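PDB 5MDN: DNA polymerase from Pyrobaculum calidifontis, which probably catalyses template-directed DNA synthesis, adding nucleotides from deoxyribonucleoside triphosphates to a growing strand with release of diphosphate, as a family B DNA polymerase. Local coordinates for residues R604-L609 and I614-F619; R595-E600 and L756-V761. All blocks are in the same frame, centred on the assembly; numbering follows the deposited sequence.

Overall arrangement
Interactions 1 and 2 meet in one antiparallel sheet within the polymerase family region, their centres about 10 Å apart. Strand 605-609 pairs with 614-617 in interaction 1 and, on its other edge, with 595-598, the strand that carries interaction 2. The two are tied by backbone bonds between Ala606 and Leu597 and between Leu608 and Arg595. Both contacts are partly buried, but their chemistry differs: interaction 1 is a hairpin ladder with a buried carboxylate and an arginine at its more exposed end, whereas interaction 2 is a small, mainly apolar touch, without hydrogen bonds, between the sheet and a loop distant in sequence.

Interaction 1 (R604-L609 and I614-F619); sequences RYAGLL and IDIVGF
Strands 605-609 and 614-617 form a beta hairpin at one edge of a four-stranded antiparallel sheet, Ile616 facing Ala606 and Ile614 facing Leu608 in non-hydrogen-bonded pairs. Tyr605 with Val617 and Gly607 with Asp615 are the hydrogen-bonded pairs; the straightest link, Val617 N to Tyr605 O, spans 2.9 Å at 175°. On the face of Ala606 and Leu608, Leu608 CD1 meets Ile614 CD1 at 3.7 Å, and helix 628-643 packs against Ala606 and Ile614. On the other face, Tyr605 CG sits between the backbone N and carbonyl carbon (chi1 70°), which brings the ring alongside Val617, whose CB lies over it in a CH-pi contact, 4.1 Å from the centroid. Asp615 lies on this face too; its buried carboxylate is hydrogen-bonded through OD1 to Tyr593 OH and weakly through OD2 to Tyr299 OH. Arg604 bends at chi2 (61°) and reaches across to the loop at Gly618 and Phe619. A methionine here has no guanidinium, and would probably cost Val617 O its weak second bond, leaving it to Tyr605 N, and strip the Gly618 and Phe619 carbonyls of the flat charged group beside them. Gly618 O lies over one guanidinium face, while NH1 reaches Val617 O in a weak bond of 3.4 Å and packs on Ile616 CG2, also 3.4 Å from NH1.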
loop_
_atom_site.group_PDB
_atom_site.type_symbol
_atom_site.label_atom_id
_atom_site.label_comp_id
_atom_site.label_asym_id
_atom_site.label_seq_id
_atom_site.Cartn_x
_atom_site.Cartn_y
_atom_site.Cartn_z
ATOM N N ARG A 604 17.226 -11.004 -6.863
ATOM C CA ARG A 604 17.653 -10.843 -5.476
ATOM C C ARG A 604 18.996 -10.123 -5.519
ATOM O O ARG A 604 20.019 -10.730 -5.853
ATOM C CB ARG A 604 17.756 -12.191 -4.770
ATOM C CG ARG A 604 18.297 -12.094 -3.361
ATOM C CD ARG A 604 17.375 -11.239 -2.523
ATOM N NE ARG A 604 17.752 -11.172 -1.114
ATOM C CZ ARG A 604 18.482 -10.195 -0.585
ATOM N NH1 ARG A 604 18.917 -9.196 -1.343
ATOM N NH2 ARG A 604 18.777 -10.212 0.708
ATOM N N TYR A 605 18.998 -8.834 -5.186
ATOM C CA TYR A 605 20.209 -8.046 -5.328
ATOM C C TYR A 605 20.186 -6.873 -4.362
ATOM O O TYR A 605 19.136 -6.475 -3.850
ATOM C CB TYR A 605 20.387 -7.538 -6.768
ATOM C CG TYR A 605 19.390 -6.475 -7.179
ATOM C CD1 TYR A 605 18.144 -6.823 -7.680
ATOM C CD2 TYR A 605 19.702 -5.125 -7.075
ATOM C CE1 TYR A 605 17.232 -5.856 -8.059
ATOM C CE2 TYR A 605 18.797 -4.150 -7.449
ATOM C CZ TYR A 605 17.563 -4.521 -7.941
ATOM O OH TYR A 605 16.659 -3.552 -8.316
ATOM N N ALA A 606 21.375 -6.329 -4.123
ATOM C CA ALA A 606 21.552 -5.052 -3.455
ATOM C C ALA A 606 22.261 -4.098 -4.405
ATOM O O ALA A 606 23.057 -4.520 -5.249
ATOM C CB ALA A 606 22.354 -5.205 -2.161
ATOM N N GLY A 607 21.972 -2.809 -4.263
ATOM C CA GLY A 607 22.531 -1.827 -5.171
ATOM C C GLY A 607 22.915 -0.530 -4.494
ATOM O O GLY A 607 22.214 -0.055 -3.596
ATOM N N LEU A 608 24.033 0.053 -4.921
ATOM C CA LEU A 608 24.577 1.271 -4.328
ATOM C C LEU A 608 24.311 2.427 -5.283
ATOM O O LEU A 608 24.863 2.466 -6.387
ATOM C CB LEU A 608 26.070 1.115 -4.045
ATOM C CG LEU A 608 26.830 2.345 -3.547
ATOM C CD1 LEU A 608 26.257 2.844 -2.231
ATOM C CD2 LEU A 608 28.311 2.029 -3.404
ATOM N N LEU A 609 23.470 3.364 -4.857
ATOM C CA LEU A 609 23.144 4.523 -5.671
ATOM C C LEU A 609 24.262 5.561 -5.599
ATOM O O LEU A 609 25.114 5.538 -4.706
ATOM C CB LEU A 609 21.820 5.143 -5.224
ATOM C CG LEU A 609 20.572 4.268 -5.362
ATOM C CD1 LEU A 609 19.409 4.870 -4.590
ATOM C CD2 LEU A 609 20.209 4.092 -6.828
ATOM N N ILE A 614 21.956 2.627 -0.203
ATOM C CA ILE A 614 21.799 1.234 -0.604
ATOM C C ILE A 614 20.314 0.893 -0.584
ATOM O O ILE A 614 19.584 1.297 0.331
ATOM C CB ILE A 614 22.603 0.295 0.321
ATOM C CG1 ILE A 614 24.119 0.447 0.119
ATOM C CG2 ILE A 614 22.194 -1.161 0.127
ATOM C CD1 ILE A 614 24.736 1.620 0.864
ATOM N N ASP A 615 19.857 0.144 -1.585
ATOM C CA ASP A 615 18.533 -0.457 -1.547
ATOM C C ASP A 615 18.634 -1.937 -1.883
ATOM O O ASP A 615 19.517 -2.366 -2.630
ATOM C CB ASP A 615 17.534 0.261 -2.488
ATOM C CG ASP A 615 18.032 0.386 -3.925
ATOM O OD1 ASP A 615 18.791 -0.482 -4.404
ATOM O OD2 ASP A 615 17.641 1.368 -4.592
ATOM N N ILE A 616 17.732 -2.717 -1.296
ATOM C CA ILE A 616 17.829 -4.171 -1.294
ATOM C C ILE A 616 16.511 -4.737 -1.798
ATOM O O ILE A 616 15.443 -4.377 -1.294
ATOM C CB ILE A 616 18.156 -4.718 0.109
ATOM C CG1 ILE A 616 19.475 -4.126 0.614
ATOM C CG2 ILE A 616 18.227 -6.236 0.086
ATOM C CD1 ILE A 616 19.800 -4.473 2.048
ATOM N N VAL A 617 16.586 -5.619 -2.790
ATOM C CA VAL A 617 15.411 -6.182 -3.443
ATOM C C VAL A 617 15.456 -7.694 -3.286
ATOM O O VAL A 617 16.499 -8.315 -3.520
ATOM C CB VAL A 617 15.345 -5.792 -4.933
ATOM C CG1 VAL A 617 14.126 -6.427 -5.595
ATOM C CG2 VAL A 617 15.318 -4.281 -5.087
ATOM N N GLY A 618 14.330 -8.281 -2.892
ATOM C CA GLY A 618 14.275 -9.695 -2.590
ATOM C C GLY A 618 14.538 -9.999 -1.124
ATOM O O GLY A 618 15.129 -9.213 -0.385
ATOM N N PHE A 619 14.086 -11.177 -0.705
ATOM C CA PHE A 619 14.135 -11.569 0.700
ATOM C C PHE A 619 15.561 -11.896 1.132
ATOM O O PHE A 619 16.346 -11.002 1.449
ATOM C CB PHE A 619 13.231 -12.776 0.951
ATOM C CG PHE A 619 12.798 -12.924 2.379
ATOM C CD1 PHE A 619 11.658 -12.285 2.833
ATOM C CD2 PHE A 619 13.524 -13.700 3.268
ATOM C CE1 PHE A 619 11.246 -12.416 4.144
ATOM C CE2 PHE A 619 13.118 -13.836 4.585
ATOM C CZ PHE A 619 11.977 -13.192 5.022
#

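Interaction 2 (R595-E600 and L756-V761); sequences RVLFTE and LRIAEV
The backbones of Leu597-Thr599 and Ile758-Glu760 pass without pairing: the nearest CA atoms, those of Thr599 and Glu760, are 6.3 Å apart, and no hydrogen bond joins segment 595-600 to the irregular chain that follows helix 743-756. Side chains alone make the contact, with Leu597 at its middle. Its CB points toward the loop, and with CG anti to the backbone N (chi1 167°) the two methyls are carried to different partners. CD2 meets the CG2 branch of Ile758 at 3.5 Å, the two side chains lying askew to one another. CD1 rests on the aliphatic part of Glu760, 3.9 Å from its CG. Glu760 CG stands between its backbone N and carbonyl carbon (chi1 52°), and a bend at chi2 (81°) lays the carboxylate near the leucine as well. That end of the side chain approaches only loosely, Glu760 OE2 lying 4.2 Å from Leu597 CD1. Thr599 adds a looser touch through its methyl, CG2 standing 4.3 Å from Ile758 CG2.

Helix 628-643 touches both segments: Ile641 packs on Leu597 and Ile758 alike, and Val638 on Ile758. Leu597 is meanwhile bonded through its backbone to Ala606 of strand 605-609, so the loop after helix 743-756 meets the sheet beside helix 628-643, while Val761 touches helix 647-666.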
loop_
_atom_site.group_PDB
_atom_site.type_symbol
_atom_site.label_atom_id
_atom_site.label_comp_id
_atom_site.label_asym_id
_atom_site.label_seq_id
_atom_site.Cartn_x
_atom_site.Cartn_y
_atom_site.Cartn_z
ATOM N N ARG A 595 27.364 0.243 -7.960
ATOM C CA ARG A 595 27.724 -1.166 -7.908
ATOM C C ARG A 595 26.492 -1.976 -7.528
ATOM O O ARG A 595 25.599 -1.486 -6.834
ATOM C CB ARG A 595 28.883 -1.405 -6.930
ATOM C CG ARG A 595 29.865 -2.475 -7.386
ATOM C CD ARG A 595 31.259 -2.304 -6.788
ATOM N NE ARG A 595 31.902 -1.064 -7.219
ATOM C CZ ARG A 595 32.101 -0.003 -6.443
ATOM N NH1 ARG A 595 31.715 -0.014 -5.176
ATOM N NH2 ARG A 595 32.699 1.072 -6.940
ATOM N N VAL A 596 26.457 -3.226 -7.987
ATOM C CA VAL A 596 25.318 -4.120 -7.790
ATOM C C VAL A 596 25.845 -5.500 -7.423
ATOM O O VAL A 596 26.862 -5.952 -7.960
ATOM C CB VAL A 596 24.421 -4.205 -9.048
ATOM C CG1 VAL A 596 23.315 -5.236 -8.864
ATOM C CG2 VAL A 596 23.817 -2.858 -9.367
ATOM N N LEU A 597 25.153 -6.166 -6.503
ATOM C CA LEU A 597 25.519 -7.502 -6.045
ATOM C C LEU A 597 24.325 -8.435 -6.216
ATOM O O LEU A 597 23.328 -8.311 -5.497
ATOM C CB LEU A 597 25.976 -7.463 -4.591
ATOM C CG LEU A 597 26.094 -8.808 -3.877
ATOM C CD1 LEU A 597 27.173 -9.676 -4.507
ATOM C CD2 LEU A 597 26.377 -8.564 -2.412
ATOM N N PHE A 598 24.433 -9.370 -7.157
ATOM C CA PHE A 598 23.462 -10.448 -7.297
ATOM C C PHE A 598 23.930 -11.640 -6.472
ATOM O O PHE A 598 25.014 -12.183 -6.714
ATOM C CB PHE A 598 23.290 -10.848 -8.762
ATOM C CG PHE A 598 22.338 -9.972 -9.529
ATOM C CD1 PHE A 598 22.789 -8.841 -10.190
ATOM C CD2 PHE A 598 20.991 -10.291 -9.601
ATOM C CE1 PHE A 598 21.910 -8.039 -10.902
ATOM C CE2 PHE A 598 20.110 -9.497 -10.310
ATOM C CZ PHE A 598 20.569 -8.369 -10.960
ATOM N N THR A 599 23.117 -12.044 -5.497
ATOM C CA THR A 599 23.458 -13.184 -4.655
ATOM C C THR A 599 22.999 -14.506 -5.257
ATOM O O THR A 599 23.679 -15.527 -5.104
ATOM C CB THR A 599 22.851 -13.014 -3.258
ATOM O OG1 THR A 599 21.422 -12.958 -3.358
ATOM C CG2 THR A 599 23.361 -11.735 -2.609
ATOM N N GLU A 600 21.857 -14.507 -5.940
ATOM C CA GLU A 600 21.309 -15.704 -6.556
ATOM C C GLU A 600 20.926 -15.388 -7.995
ATOM O O GLU A 600 20.999 -14.241 -8.442
ATOM C CB GLU A 600 20.093 -16.211 -5.766
ATOM C CG GLU A 600 20.412 -16.508 -4.308
ATOM C CD GLU A 600 19.175 -16.689 -3.446
ATOM O OE1 GLU A 600 18.044 -16.643 -3.983
ATOM O OE2 GLU A 600 19.345 -16.872 -2.220
ATOM N N LEU A 756 27.154 -15.261 5.849
ATOM C CA LEU A 756 27.170 -16.300 4.827
ATOM C C LEU A 756 25.939 -16.285 3.932
ATOM O O LEU A 756 25.934 -16.989 2.917
ATOM C CB LEU A 756 27.305 -17.683 5.466
ATOM C CG LEU A 756 28.628 -18.024 6.149
ATOM C CD1 LEU A 756 28.704 -19.520 6.378
ATOM C CD2 LEU A 756 29.810 -17.538 5.323
ATOM N N ARG A 757 24.893 -15.531 4.273
ATOM C CA ARG A 757 23.829 -15.371 3.292
ATOM C C ARG A 757 24.268 -14.486 2.133
ATOM O O ARG A 757 23.601 -14.468 1.092
ATOM C CB ARG A 757 22.557 -14.817 3.933
ATOM C CG ARG A 757 21.323 -15.097 3.087
ATOM C CD ARG A 757 20.044 -14.489 3.628
ATOM N NE ARG A 757 18.947 -14.729 2.692
ATOM C CZ ARG A 757 17.686 -14.364 2.890
ATOM N NH1 ARG A 757 17.338 -13.728 4.000
ATOM N NH2 ARG A 757 16.769 -14.640 1.971
ATOM N N ILE A 758 25.382 -13.776 2.284
ATOM C CA ILE A 758 26.059 -13.166 1.151
ATOM C C ILE A 758 27.428 -13.822 1.065
ATOM O O ILE A 758 28.454 -13.208 1.376
ATOM C CB ILE A 758 26.169 -11.635 1.276
ATOM C CG1 ILE A 758 24.807 -11.023 1.602
ATOM C CG2 ILE A 758 26.693 -11.050 -0.015
ATOM C CD1 ILE A 758 24.583 -10.775 3.073
ATOM N N ALA A 759 27.444 -15.090 0.664
ATOM C CA ALA A 759 28.694 -15.830 0.570
ATOM C C ALA A 759 28.894 -16.329 -0.850
ATOM O O ALA A 759 29.133 -17.516 -1.081
ATOM C CB ALA A 759 28.710 -16.994 1.555
ATOM N N GLU A 760 28.787 -15.420 -1.812
ATOM C CA GLU A 760 28.979 -15.760 -3.215
ATOM C C GLU A 760 30.448 -15.884 -3.587
ATOM O O GLU A 760 30.784 -15.736 -4.781
ATOM C CB GLU A 760 28.276 -14.727 -4.105
ATOM C CG GLU A 760 28.641 -13.255 -3.801
ATOM C CD GLU A 760 29.953 -12.811 -4.421
ATOM O OE1 GLU A 760 30.247 -13.299 -5.544
ATOM O OE2 GLU A 760 30.628 -11.918 -3.830
ATOM N N VAL A 761 31.328 -16.077 -2.592
ATOM C CA VAL A 761 32.773 -16.119 -2.806
ATOM C C VAL A 761 33.540 -16.706 -1.612
ATOM O O VAL A 761 34.680 -17.155 -1.772
ATOM C CB VAL A 761 33.255 -14.690 -3.131
ATOM C CG1 VAL A 761 33.377 -13.864 -1.865
ATOM C CG2 VAL A 761 34.543 -14.694 -3.939
#